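Local coordinates for protein putative xylanase (Bacteroides fragilis, PDB 2P1G) that is of unknown function but belongs to the N-acetylmuramoyl-L-alanine amidase-like family and is tentatively regarded as a hydrolase acting on glycosyl bonds, at residues H203-S208 / G212-G217; I178-N183 / T219-M224; R88-S93 / A142-Y147. All coordinates share one frame; numbering follows the deposited sequence.

Interaction 1. Residues H203-S208 / G212-G217; sequences HLLHAS and GKVVVG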
loop_
_atom_site.group_PDB
_atom_site.type_symbol
_atom_site.label_atom_id
_atom_site.label_comp_id
_atom_site.label_asym_id
_atom_site.label_seq_id
_atom_site.Cartn_x
_atom_site.Cartn_y
_atom_site.Cartn_z
ATOM N N HIS A 203 7.781 -8.705 12.109
ATOM C CA HIS A 203 8.065 -7.269 11.977
ATOM C C HIS A 203 7.623 -6.739 10.606
ATOM O O HIS A 203 7.182 -7.499 9.744
ATOM C CB HIS A 203 9.576 -7.011 12.172
ATOM C CG HIS A 203 10.039 -7.195 13.589
ATOM N ND1 HIS A 203 10.395 -6.139 14.396
ATOM C CD2 HIS A 203 10.166 -8.308 14.351
ATOM C CE1 HIS A 203 10.728 -6.594 15.596
ATOM N NE2 HIS A 203 10.597 -7.908 15.593
ATOM N N LEU A 204 7.756 -5.433 10.428
ATOM C CA LEU A 204 7.381 -4.768 9.190
ATOM C C LEU A 204 8.565 -4.035 8.607
ATOM O O LEU A 204 9.199 -3.216 9.284
ATOM C CB LEU A 204 6.249 -3.762 9.456
ATOM C CG LEU A 204 5.475 -3.324 8.209
ATOM C CD1 LEU A 204 4.564 -4.443 7.692
ATOM C CD2 LEU A 204 4.653 -2.089 8.575
ATOM N N LEU A 205 8.863 -4.351 7.349
ATOM C CA LEU A 205 9.802 -3.606 6.557
ATOM C C LEU A 205 8.981 -2.527 5.836
ATOM O O LEU A 205 8.062 -2.853 5.090
ATOM C CB LEU A 205 10.484 -4.558 5.552
ATOM C CG LEU A 205 11.323 -3.925 4.425
ATOM C CD1 LEU A 205 12.525 -3.096 4.941
ATOM C CD2 LEU A 205 11.772 -5.011 3.444
ATOM N N HIS A 206 9.285 -1.250 6.073
ATOM C CA HIS A 206 8.398 -0.199 5.617
ATOM C C HIS A 206 9.110 1.135 5.501
ATOM O O HIS A 206 10.176 1.328 6.098
ATOM C CB HIS A 206 7.177 -0.096 6.555
ATOM C CG HIS A 206 7.486 0.451 7.924
ATOM N ND1 HIS A 206 8.351 -0.167 8.806
ATOM C CD2 HIS A 206 7.014 1.541 8.570
ATOM C CE1 HIS A 206 8.404 0.526 9.930
ATOM N NE2 HIS A 206 7.594 1.563 9.815
ATOM N N ALA A 207 8.543 2.038 4.700
ATOM C CA ALA A 207 9.062 3.384 4.627
ATOM C C ALA A 207 8.393 4.167 5.738
ATOM O O ALA A 207 7.182 4.338 5.733
ATOM C CB ALA A 207 8.788 4.005 3.266
ATOM N N SER A 208 9.210 4.622 6.685
ATOM C CA SER A 208 8.753 5.262 7.922
ATOM C C SER A 208 8.984 6.777 7.872
ATOM O O SER A 208 10.117 7.217 7.710
ATOM C CB SER A 208 9.547 4.675 9.105
ATOM O OG SER A 208 9.275 5.364 10.322
ATOM N N GLY A 212 12.238 8.533 9.043
ATOM C CA GLY A 212 12.672 9.275 7.864
ATOM C C GLY A 212 13.341 8.438 6.796
ATOM O O GLY A 212 14.058 8.966 5.946
ATOM N N LYS A 213 13.131 7.123 6.842
ATOM C CA LYS A 213 13.746 6.228 5.871
ATOM C C LYS A 213 13.097 4.849 5.910
ATOM O O LYS A 213 12.309 4.555 6.820
ATOM C CB LYS A 213 15.251 6.084 6.142
ATOM C CG LYS A 213 15.564 5.405 7.477
ATOM C CD LYS A 213 16.997 5.726 7.912
ATOM C CE LYS A 213 17.361 4.999 9.200
ATOM N NZ LYS A 213 18.770 5.326 9.640
ATOM N N VAL A 214 13.444 4.017 4.927
ATOM C CA VAL A 214 13.009 2.602 4.894
ATOM C C VAL A 214 13.754 1.845 5.986
ATOM O O VAL A 214 14.984 1.892 6.040
ATOM C CB VAL A 214 13.289 1.921 3.534
ATOM C CG1 VAL A 214 12.937 0.405 3.582
ATOM C CG2 VAL A 214 12.502 2.610 2.423
ATOM N N VAL A 215 13.003 1.159 6.853
ATOM C CA VAL A 215 13.595 0.401 7.972
ATOM C C VAL A 215 12.895 -0.938 8.188
ATOM O O VAL A 215 11.736 -1.116 7.818
ATOM C CB VAL A 215 13.479 1.191 9.319
ATOM C CG1 VAL A 215 14.198 2.529 9.228
ATOM C CG2 VAL A 215 12.011 1.386 9.709
ATOM N N VAL A 216 13.613 -1.879 8.799
ATOM C CA VAL A 216 12.963 -3.022 9.429
ATOM C C VAL A 216 12.557 -2.492 10.814
ATOM O O VAL A 216 13.426 -2.107 11.629
ATOM C CB VAL A 216 13.922 -4.217 9.526
ATOM C CG1 VAL A 216 13.285 -5.391 10.284
ATOM C CG2 VAL A 216 14.352 -4.670 8.123
ATOM N N GLY A 217 11.257 -2.426 11.071
ATOM C CA GLY A 217 10.739 -1.867 12.325
ATOM C C GLY A 217 11.318 -2.589 13.522
ATOM O O GLY A 217 11.513 -3.811 13.474
#

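Interaction 2. Residues I178-N183 / T219-M224; sequences IALTTN and TALSQM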
loop_
_atom_site.group_PDB
_atom_site.type_symbol
_atom_site.label_atom_id
_atom_site.label_comp_id
_atom_site.label_asym_id
_atom_site.label_seq_id
_atom_site.Cartn_x
_atom_site.Cartn_y
_atom_site.Cartn_z
ATOM N N ILE A 178 1.699 -6.229 3.891
ATOM C CA ILE A 178 0.811 -6.049 5.029
ATOM C C ILE A 178 0.224 -4.662 4.919
ATOM O O ILE A 178 0.971 -3.673 4.907
ATOM C CB ILE A 178 1.579 -6.104 6.379
ATOM C CG1 ILE A 178 2.323 -7.440 6.553
ATOM C CG2 ILE A 178 0.620 -5.847 7.574
ATOM C CD1 ILE A 178 1.433 -8.669 6.513
ATOM N N ALA A 179 -1.095 -4.589 4.828
ATOM C CA ALA A 179 -1.791 -3.283 4.909
ATOM C C ALA A 179 -2.421 -3.111 6.285
ATOM O O ALA A 179 -3.198 -3.960 6.741
ATOM C CB ALA A 179 -2.870 -3.164 3.816
ATOM N N LEU A 180 -2.098 -2.000 6.941
ATOM C CA LEU A 180 -2.589 -1.729 8.290
ATOM C C LEU A 180 -3.911 -0.974 8.155
ATOM O O LEU A 180 -3.938 0.165 7.642
ATOM C CB LEU A 180 -1.592 -0.858 9.040
ATOM C CG LEU A 180 -0.193 -1.411 9.333
ATOM C CD1 LEU A 180 0.413 -0.642 10.485
ATOM C CD2 LEU A 180 -0.198 -2.861 9.656
ATOM N N THR A 181 -4.978 -1.604 8.620
ATOM C CA THR A 181 -6.339 -1.095 8.483
ATOM C C THR A 181 -6.608 -0.107 9.601
ATOM O O THR A 181 -6.023 -0.207 10.681
ATOM C CB THR A 181 -7.420 -2.229 8.476
ATOM O OG1 THR A 181 -7.314 -3.024 9.659
ATOM C CG2 THR A 181 -7.233 -3.138 7.269
ATOM N N THR A 182 -7.501 0.842 9.318
ATOM C CA THR A 182 -7.753 1.963 10.218
ATOM C C THR A 182 -9.250 2.261 10.276
ATOM O O THR A 182 -9.992 1.934 9.338
ATOM C CB THR A 182 -6.959 3.249 9.783
ATOM O OG1 THR A 182 -7.216 4.321 10.704
ATOM C CG2 THR A 182 -7.356 3.732 8.352
ATOM N N ASN A 183 -9.685 2.861 11.389
ATOM C CA ASN A 183 -11.071 3.323 11.507
ATOM C C ASN A 183 -11.138 4.832 11.474
ATOM O O ASN A 183 -12.170 5.429 11.801
ATOM C CB ASN A 183 -11.716 2.784 12.791
ATOM C CG ASN A 183 -10.942 3.149 14.038
ATOM O OD1 ASN A 183 -10.125 4.095 14.055
ATOM N ND2 ASN A 183 -11.249 2.440 15.134
ATOM N N THR A 219 9.864 -2.645 16.523
ATOM C CA THR A 219 8.791 -3.170 17.342
ATOM C C THR A 219 7.971 -4.154 16.514
ATOM O O THR A 219 7.669 -3.871 15.343
ATOM C CB THR A 219 7.911 -2.029 17.867
ATOM O OG1 THR A 219 7.252 -1.403 16.772
ATOM C CG2 THR A 219 8.774 -0.954 18.545
ATOM N N ALA A 220 7.627 -5.296 17.113
ATOM C CA ALA A 220 6.814 -6.311 16.449
ATOM C C ALA A 220 5.537 -5.672 15.907
ATOM O O ALA A 220 4.980 -4.746 16.512
ATOM C CB ALA A 220 6.470 -7.456 17.411
ATOM N N LEU A 221 5.074 -6.163 14.768
ATOM C CA LEU A 221 3.865 -5.620 14.140
ATOM C C LEU A 221 2.665 -5.558 15.096
ATOM O O LEU A 221 1.936 -4.562 15.118
ATOM C CB LEU A 221 3.520 -6.417 12.879
ATOM C CG LEU A 221 2.226 -6.053 12.131
ATOM C CD1 LEU A 221 2.274 -4.615 11.651
ATOM C CD2 LEU A 221 2.051 -6.990 10.953
ATOM N N SER A 222 2.442 -6.622 15.865
ATOM C CA SER A 222 1.317 -6.658 16.792
ATOM C C SER A 222 1.353 -5.486 17.777
ATOM O O SER A 222 0.301 -4.922 18.107
ATOM C CB SER A 222 1.260 -8.003 17.533
ATOM O OG SER A 222 2.431 -8.186 18.313
ATOM N N GLN A 223 2.557 -5.084 18.190
ATOM C CA GLN A 223 2.708 -3.960 19.115
ATOM C C GLN A 223 2.482 -2.623 18.404
ATOM O O GLN A 223 1.853 -1.731 18.973
ATOM C CB GLN A 223 4.066 -3.977 19.810
ATOM C CG GLN A 223 4.162 -2.964 20.960
ATOM C CD GLN A 223 5.477 -3.030 21.702
ATOM O OE1 GLN A 223 5.789 -4.032 22.364
ATOM N NE2 GLN A 223 6.263 -1.956 21.610
ATOM N N MET A 224 2.969 -2.495 17.167
ATOM C CA MET A 224 2.694 -1.301 16.339
ATOM C C MET A 224 1.180 -1.067 16.248
ATOM O O MET A 224 0.702 0.069 16.367
ATOM C CB MET A 224 3.258 -1.448 14.909
ATOM C CG MET A 224 4.776 -1.522 14.769
ATOM S SD MET A 224 5.328 -1.819 13.043
ATOM C CE MET A 224 4.302 -0.652 12.159
#

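Interaction 3. Residues R88-S93 / A142-Y147; sequences RLHYIS and AQMAKY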
loop_
_atom_site.group_PDB
_atom_site.type_symbol
_atom_site.label_atom_id
_atom_site.label_comp_id
_atom_site.label_asym_id
_atom_site.label_seq_id
_atom_site.Cartn_x
_atom_site.Cartn_y
_atom_site.Cartn_z
ATOM N N ARG A 88 -4.325 7.284 -11.090
ATOM C CA ARG A 88 -3.378 6.689 -10.156
ATOM C C ARG A 88 -4.170 6.157 -8.968
ATOM O O ARG A 88 -5.153 6.764 -8.545
ATOM C CB ARG A 88 -2.383 7.741 -9.682
ATOM C CG ARG A 88 -0.961 7.251 -9.493
ATOM C CD ARG A 88 -0.019 8.478 -9.612
ATOM N NE ARG A 88 0.109 8.978 -8.285
ATOM C CZ ARG A 88 0.240 10.224 -7.877
ATOM N NH1 ARG A 88 0.285 11.296 -8.692
ATOM N NH2 ARG A 88 0.328 10.355 -6.583
ATOM N N LEU A 89 -3.745 5.025 -8.421
ATOM C CA LEU A 89 -4.526 4.382 -7.385
ATOM C C LEU A 89 -4.133 4.941 -6.021
ATOM O O LEU A 89 -3.139 4.496 -5.410
ATOM C CB LEU A 89 -4.322 2.866 -7.442
ATOM C CG LEU A 89 -4.932 2.225 -8.687
ATOM C CD1 LEU A 89 -4.162 0.970 -9.051
ATOM C CD2 LEU A 89 -6.425 1.943 -8.494
ATOM N N HIS A 90 -4.891 5.932 -5.567
ATOM C CA HIS A 90 -4.588 6.641 -4.315
ATOM C C HIS A 90 -5.098 5.938 -3.072
ATOM O O HIS A 90 -4.413 5.921 -2.052
ATOM C CB HIS A 90 -5.196 8.040 -4.380
ATOM C CG HIS A 90 -4.719 8.828 -5.558
ATOM N ND1 HIS A 90 -3.414 9.256 -5.673
ATOM C CD2 HIS A 90 -5.359 9.255 -6.672
ATOM C CE1 HIS A 90 -3.271 9.910 -6.810
ATOM N NE2 HIS A 90 -4.433 9.911 -7.440
ATOM N N TYR A 91 -6.311 5.398 -3.119
ATOM C CA TYR A 91 -6.776 4.641 -1.955
ATOM C C TYR A 91 -6.214 3.242 -2.027
ATOM O O TYR A 91 -6.352 2.571 -3.038
ATOM C CB TYR A 91 -8.290 4.544 -1.938
ATOM C CG TYR A 91 -8.969 5.808 -1.462
ATOM C CD1 TYR A 91 -9.056 6.104 -0.096
ATOM C CD2 TYR A 91 -9.498 6.706 -2.368
ATOM C CE1 TYR A 91 -9.678 7.265 0.350
ATOM C CE2 TYR A 91 -10.131 7.865 -1.934
ATOM C CZ TYR A 91 -10.216 8.133 -0.586
ATOM O OH TYR A 91 -10.835 9.274 -0.170
ATOM N N ILE A 92 -5.620 2.792 -0.935
ATOM C CA ILE A 92 -5.046 1.441 -0.874
ATOM C C ILE A 92 -6.036 0.300 -1.128
ATOM O O ILE A 92 -5.668 -0.689 -1.747
ATOM C CB ILE A 92 -4.177 1.277 0.373
ATOM C CG1 ILE A 92 -2.996 2.248 0.275
ATOM C CG2 ILE A 92 -3.644 -0.147 0.488
ATOM C CD1 ILE A 92 -2.194 2.395 1.567
ATOM N N SER A 93 -7.306 0.442 -0.720
ATOM C CA SER A 93 -8.305 -0.587 -1.039
ATOM C C SER A 93 -8.415 -0.756 -2.525
ATOM O O SER A 93 -8.561 -1.855 -3.027
ATOM C CB SER A 93 -9.699 -0.247 -0.493
ATOM O OG SER A 93 -9.664 -0.278 0.922
ATOM N N ALA A 142 -14.614 15.552 -8.352
ATOM C CA ALA A 142 -15.852 14.853 -8.718
ATOM C C ALA A 142 -15.523 13.408 -9.071
ATOM O O ALA A 142 -16.249 12.491 -8.669
ATOM C CB ALA A 142 -16.528 15.524 -9.910
ATOM N N GLN A 143 -14.444 13.212 -9.816
ATOM C CA GLN A 143 -14.026 11.865 -10.209
ATOM C C GLN A 143 -13.638 11.043 -8.987
ATOM O O GLN A 143 -14.022 9.873 -8.873
ATOM C CB GLN A 143 -12.885 11.897 -11.237
ATOM C CG GLN A 143 -12.503 10.524 -11.818
ATOM C CD GLN A 143 -13.674 9.810 -12.497
ATOM O OE1 GLN A 143 -14.154 10.247 -13.538
ATOM N NE2 GLN A 143 -14.138 8.705 -11.899
ATOM N N MET A 144 -12.879 11.636 -8.061
ATOM C CA MET A 144 -12.467 10.877 -6.864
ATOM C C MET A 144 -13.702 10.520 -6.042
ATOM O O MET A 144 -13.795 9.413 -5.512
ATOM C CB MET A 144 -11.444 11.657 -6.030
ATOM C CG MET A 144 -10.007 11.686 -6.602
ATOM S SD MET A 144 -9.288 10.125 -7.259
ATOM C CE MET A 144 -9.508 9.059 -5.807
ATOM N N ALA A 145 -14.669 11.433 -5.967
ATOM C CA ALA A 145 -15.927 11.131 -5.273
ATOM C C ALA A 145 -16.677 9.942 -5.921
ATOM O O ALA A 145 -17.293 9.137 -5.209
ATOM C CB ALA A 145 -16.832 12.369 -5.208
ATOM N N LYS A 146 -16.616 9.825 -7.250
ATOM C CA LYS A 146 -17.226 8.673 -7.930
ATOM C C LYS A 146 -16.519 7.375 -7.547
ATOM O O LYS A 146 -17.171 6.354 -7.294
ATOM C CB LYS A 146 -17.207 8.845 -9.445
ATOM C CG LYS A 146 -18.173 9.899 -9.956
ATOM C CD LYS A 146 -18.021 10.047 -11.473
ATOM C CE LYS A 146 -18.580 11.374 -11.964
ATOM N NZ LYS A 146 -18.102 11.631 -13.368
ATOM N N TYR A 147 -15.194 7.424 -7.470
ATOM C CA TYR A 147 -14.431 6.235 -7.086
ATOM C C TYR A 147 -14.661 5.854 -5.624
ATOM O O TYR A 147 -14.833 4.660 -5.293
ATOM C CB TYR A 147 -12.941 6.422 -7.375
ATOM C CG TYR A 147 -12.560 6.479 -8.840
ATOM C CD1 TYR A 147 -13.149 5.619 -9.780
ATOM C CD2 TYR A 147 -11.567 7.346 -9.275
ATOM C CE1 TYR A 147 -12.785 5.650 -11.105
ATOM C CE2 TYR A 147 -11.183 7.392 -10.606
ATOM C CZ TYR A 147 -11.801 6.542 -11.520
ATOM O OH TYR A 147 -11.426 6.583 -12.832
#

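Interaction 1. Residues H203-S208 / G212-G217
The carbonyl oxygen of L204 is gripped twice: G217 N bonds to L204 O at 2.8 Å, nearly straight at 170°, while H206 ND1 reaches the same L204 O at 3.2 Å from the other face of the carbonyl plane. That second bond depends on the imidazole of H206, whose CG sits between the backbone N and the carbonyl carbon (chi1 70°); this turns ND1 back to L204 O while CE1 leans on V215 and G217 of the partner strand. H203 adds a further polar bond, ND1 to G217 O at 2.7 Å, with the donor well above the carbonyl plane; its other nitrogen bonds to Q201. From this end the antiparallel ladder runs toward the turn of the hairpin. H206 and V215 form a hydrogen-bonded pair with reciprocal bonds, and S208 N donates to K213 O.

On the face carrying L205, A207, V214 and V216, L205 CD1 lies 3.8 Å from V214 CG1 and also touches V216 CG2, the branched valines suiting both an extended backbone and an apolar surface. On the other face, H206 CE1 rests against V215 CG2 at 3.7 Å. G212, with its positive phi, takes a turn conformation favourable to glycine. The apolar face is covered by F46 of helix 43-54 and by L10 and L14 of helix 10-14, while strand 189-198 pairs with strand 201-208 along its other edge.

Interaction 2. Residues I178-N183 / T219-M224
A short helix packed against the antiparallel sheet is the element at work here: the first turn of helix 221-226 lies over strand 177-182, and the two meet through side chains alone. Two alternate residues of the strand, I178 and L180, direct their side chains toward the helix, as expected of positions two apart on an extended chain.

On the helix side L221 carries most of the contact by dividing its methyl groups between them. Its CG lies anti to the backbone N (chi1 176°), which carries the fork away from the helix toward the strand. L221 CD1 then comes within 3.6 Å of L180 CD2, the two leucines sliding past each other in opposite directions. The other branch, L221 CD2, meets I178 CG2 at 3.8 Å, and here the side chains cross at a slant. Three residues on, on the same side of the helix, M224 brings its terminal methyl CE to 4.2 Å from L180 CD1, so the two branches of L180 serve two different helix residues. A methionine suits this place, because its long, unbranched side chain lets the terminal methyl reach L180.

A220 occupies the N-cap position, and M224 N donates to A220 O at 3.1 Å, closing the first helical turn. L204 of strand 201-208 touches both I178 and M224, and I234 of strand 231-238 lies against I178 and L180, so neighbouring strands extend the apolar surface.

No hydrogen bond crosses between the two segments. Their attachment therefore rests on dispersion and the exclusion of water from aliphatic groups, so the fit of the methyl groups probably decides how these two segments seat against each other.

Interaction 3. Residues R88-S93 / A142-Y147
This is a buried methionine-aromatic contact between helix 138-151 and the loop leading into helix 92-101, with M144 reaching across to the consecutive aromatic residues H90 and Y91. The side chain of M144 is bent twice: its second torsion (chi2 -44°) turns SD to H90, and its third (chi3 -55°) turns CE to Y91.

M144 SD lies 4.1 Å from H90 CD2 and 5.2 Å from the centroid of the H90 imidazole, an oblique approach in which the two side chains cross at about a right angle. M144 CE meets Y91 at the edge of its phenol ring, near the ring plane, with Y91 CE2 at 4.1 Å. Y91 also stands at the N-cap position of helix 92-101, so the contact lies at the very start of that helix.

Both aromatic residues have polar ends that are secured elsewhere. H90 NE2 bonds to Y85 O, while Y91 OH bonds to E148, further along the helix of M144, and to M124 N. M124, in helix 123-126, also touches H90 and M144.

Across these two segments there is no hydrogen bond or salt bridge. Methionine suits the central place because its unbranched, polarisable thioether can adapt to two differently turned rings; dispersion therefore joins the surfaces, while the outside polar bonds help to fix where the rings lie.

How the interactions relate
From the N terminus, interaction 3 comes first: the loop entering helix 92-101 is rejoined by helix 138-151, closing an excursion of 48 residues, less than half of it helix. It is complete before the other two begin. Interaction 2 then spans from strand 177-182 to helix 221-226, and within that span interaction 1 closes the tight turn of the hairpin formed by strands 201-208 and 213-216. Interactions 1 and 2 touch, H203 CE1 lying 3.7 Å from A220 N, and share one sheet. Interaction 3 lies beyond the chain's centre from interaction 1, with centres about 26 Å apart, and ties the loop entering one helix to the flank of another.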